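Local structure of Afp3 (Serratia entomophila, 6RBN) at residues S373-T376 / W377-Q381. The protein forms, as a tail-sheath family protein, part of the helical sheath around the tube of the contractile anti-feeding prophage, probably driving injection by contracting. Numbering follows the deposited sequence.
Sequences SQLT and WKRVQ
Trp377 N donates to Ser373 O at 3.2 Å, the opening i to i+4 bond of helix 374-392; bonds from Lys378 N to Gln374 O and from Arg379 N to Leu375 O follow but are weak, while Val380 N to Thr376 O, at 3.0 Å, is shorter again and the helix continues. Ser373 is the N-cap residue, and its carbonyl also meets the Trp377 indole. Ser373 O sits over one face of that ring, displaced toward the rim, with Trp377 CD1 3.2 Å from Ser373 O. The indole reaches this place because its CG lies beside its own backbone N (chi1 -60°), which folds the ring back along the first turn. Farther along the same face comes Gln374 CA, 3.6 Å from Trp377 CE3. Asn372 OD1 accepts the indole NE1 hydrogen, tying the ring to the residue just before the cap, while Met416 and Met426 pack on it too.

The Gln374 side chain crosses the indole at about a right angle, its amide plane turned 85° from the ring, and bends at chi2 to cross Lys378 at a slant. There Gln374 NE2 lies against the aliphatic chain, 3.4 Å from Lys378 CE, while OE1 accepts a bond from Val106 N of the Afp1 chain. Bent in its turn, Lys378 delivers NZ to Gln381 OE1 at 2.9 Å, in the carbonyl plane. On another side of the helix, Leu375 CD1 touches Arg379 CD at 3.9 Å. Thr376 OG1 hydrogen-bonds to Pro371 O, a backbone carbonyl two residues before the cap.

Polar groups thus do two jobs in the first turn of helix 374-392, within the sheath C-terminal domain: Asn372 and Pro371 fix the helix start to the preceding chain, and the Gln374 amide joins it to Afp1, with the lysine methylenes packed beside its nitrogen.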
loop_
_atom_site.group_PDB
_atom_site.type_symbol
_atom_site.label_atom_id
_atom_site.label_comp_id
_atom_site.label_asym_id
_atom_site.label_seq_id
_atom_site.Cartn_x
_atom_site.Cartn_y
_atom_site.Cartn_z
ATOM N N SER D 373 8.716 27.089 40.626
ATOM C CA SER D 373 9.603 27.021 39.477
ATOM C C SER D 373 8.881 27.553 38.244
ATOM O O SER D 373 7.704 27.904 38.292
ATOM C CB SER D 373 10.093 25.590 39.255
ATOM O OG SER D 373 9.019 24.731 38.915
ATOM N N GLN D 374 9.608 27.602 37.128
ATOM C CA GLN D 374 9.053 28.154 35.899
ATOM C C GLN D 374 8.048 27.209 35.260
ATOM O O GLN D 374 7.198 27.656 34.488
ATOM C CB GLN D 374 10.196 28.476 34.933
ATOM C CG GLN D 374 9.893 29.503 33.852
ATOM C CD GLN D 374 9.334 28.907 32.584
ATOM O OE1 GLN D 374 9.549 27.743 32.283
ATOM N NE2 GLN D 374 8.639 29.721 31.814
ATOM N N LEU D 375 8.118 25.916 35.580
ATOM C CA LEU D 375 7.114 24.962 35.122
ATOM C C LEU D 375 5.772 25.201 35.797
ATOM O O LEU D 375 4.727 25.025 35.166
ATOM C CB LEU D 375 7.621 23.537 35.368
ATOM C CG LEU D 375 6.924 22.231 34.961
ATOM C CD1 LEU D 375 5.926 21.748 35.997
ATOM C CD2 LEU D 375 6.241 22.374 33.622
ATOM N N THR D 376 5.778 25.597 37.067
ATOM C CA THR D 376 4.534 25.882 37.770
ATOM C C THR D 376 3.923 27.198 37.308
ATOM O O THR D 376 2.697 27.306 37.206
ATOM C CB THR D 376 4.789 25.898 39.280
ATOM O OG1 THR D 376 5.382 24.655 39.671
ATOM C CG2 THR D 376 3.507 26.069 40.065
ATOM N N TRP D 377 4.761 28.180 36.972
ATOM C CA TRP D 377 4.277 29.492 36.552
ATOM C C TRP D 377 3.555 29.421 35.216
ATOM O O TRP D 377 2.656 30.225 34.958
ATOM C CB TRP D 377 5.449 30.466 36.444
ATOM C CG TRP D 377 6.191 30.669 37.714
ATOM C CD1 TRP D 377 5.771 30.366 38.972
ATOM C CD2 TRP D 377 7.528 31.149 37.843
ATOM N NE1 TRP D 377 6.750 30.663 39.880
ATOM C CE2 TRP D 377 7.843 31.142 39.210
ATOM C CE3 TRP D 377 8.487 31.600 36.931
ATOM C CZ2 TRP D 377 9.071 31.567 39.689
ATOM C CZ3 TRP D 377 9.705 32.020 37.411
ATOM C CH2 TRP D 377 9.987 32.002 38.775
ATOM N N LYS D 378 3.934 28.472 34.360
ATOM C CA LYS D 378 3.229 28.268 33.105
ATOM C C LYS D 378 1.960 27.452 33.292
ATOM O O LYS D 378 1.014 27.600 32.514
ATOM C CB LYS D 378 4.142 27.582 32.091
ATOM C CG LYS D 378 5.459 28.291 31.768
ATOM C CD LYS D 378 5.309 29.551 30.925
ATOM C CE LYS D 378 5.464 30.822 31.750
ATOM N NZ LYS D 378 5.441 32.047 30.914
ATOM N N ARG D 379 1.922 26.578 34.301
ATOM C CA ARG D 379 0.692 25.858 34.610
ATOM C C ARG D 379 -0.350 26.779 35.217
ATOM O O ARG D 379 -1.553 26.536 35.073
ATOM C CB ARG D 379 0.975 24.697 35.559
ATOM C CG ARG D 379 1.780 23.573 34.951
ATOM C CD ARG D 379 2.106 22.502 35.980
ATOM N NE ARG D 379 0.922 21.776 36.425
ATOM C CZ ARG D 379 0.398 21.870 37.642
ATOM N NH1 ARG D 379 0.951 22.666 38.546
ATOM N NH2 ARG D 379 -0.682 21.170 37.957
ATOM N N VAL D 380 0.091 27.828 35.904
ATOM C CA VAL D 380 -0.827 28.799 36.482
ATOM C C VAL D 380 -1.291 29.795 35.423
ATOM O O VAL D 380 -2.456 30.209 35.411
ATOM C CB VAL D 380 -0.143 29.479 37.683
ATOM C CG1 VAL D 380 -0.964 30.593 38.216
ATOM C CG2 VAL D 380 0.068 28.473 38.790
ATOM N N GLN D 381 -0.402 30.157 34.495
ATOM C CA GLN D 381 -0.754 31.085 33.424
ATOM C C GLN D 381 -1.779 30.482 32.473
ATOM O O GLN D 381 -2.679 31.184 31.998
ATOM C CB GLN D 381 0.503 31.491 32.657
ATOM C CG GLN D 381 0.264 32.504 31.563
ATOM C CD GLN D 381 1.525 32.885 30.836
ATOM O OE1 GLN D 381 2.596 32.363 31.121
ATOM N NE2 GLN D 381 1.405 33.798 29.885
#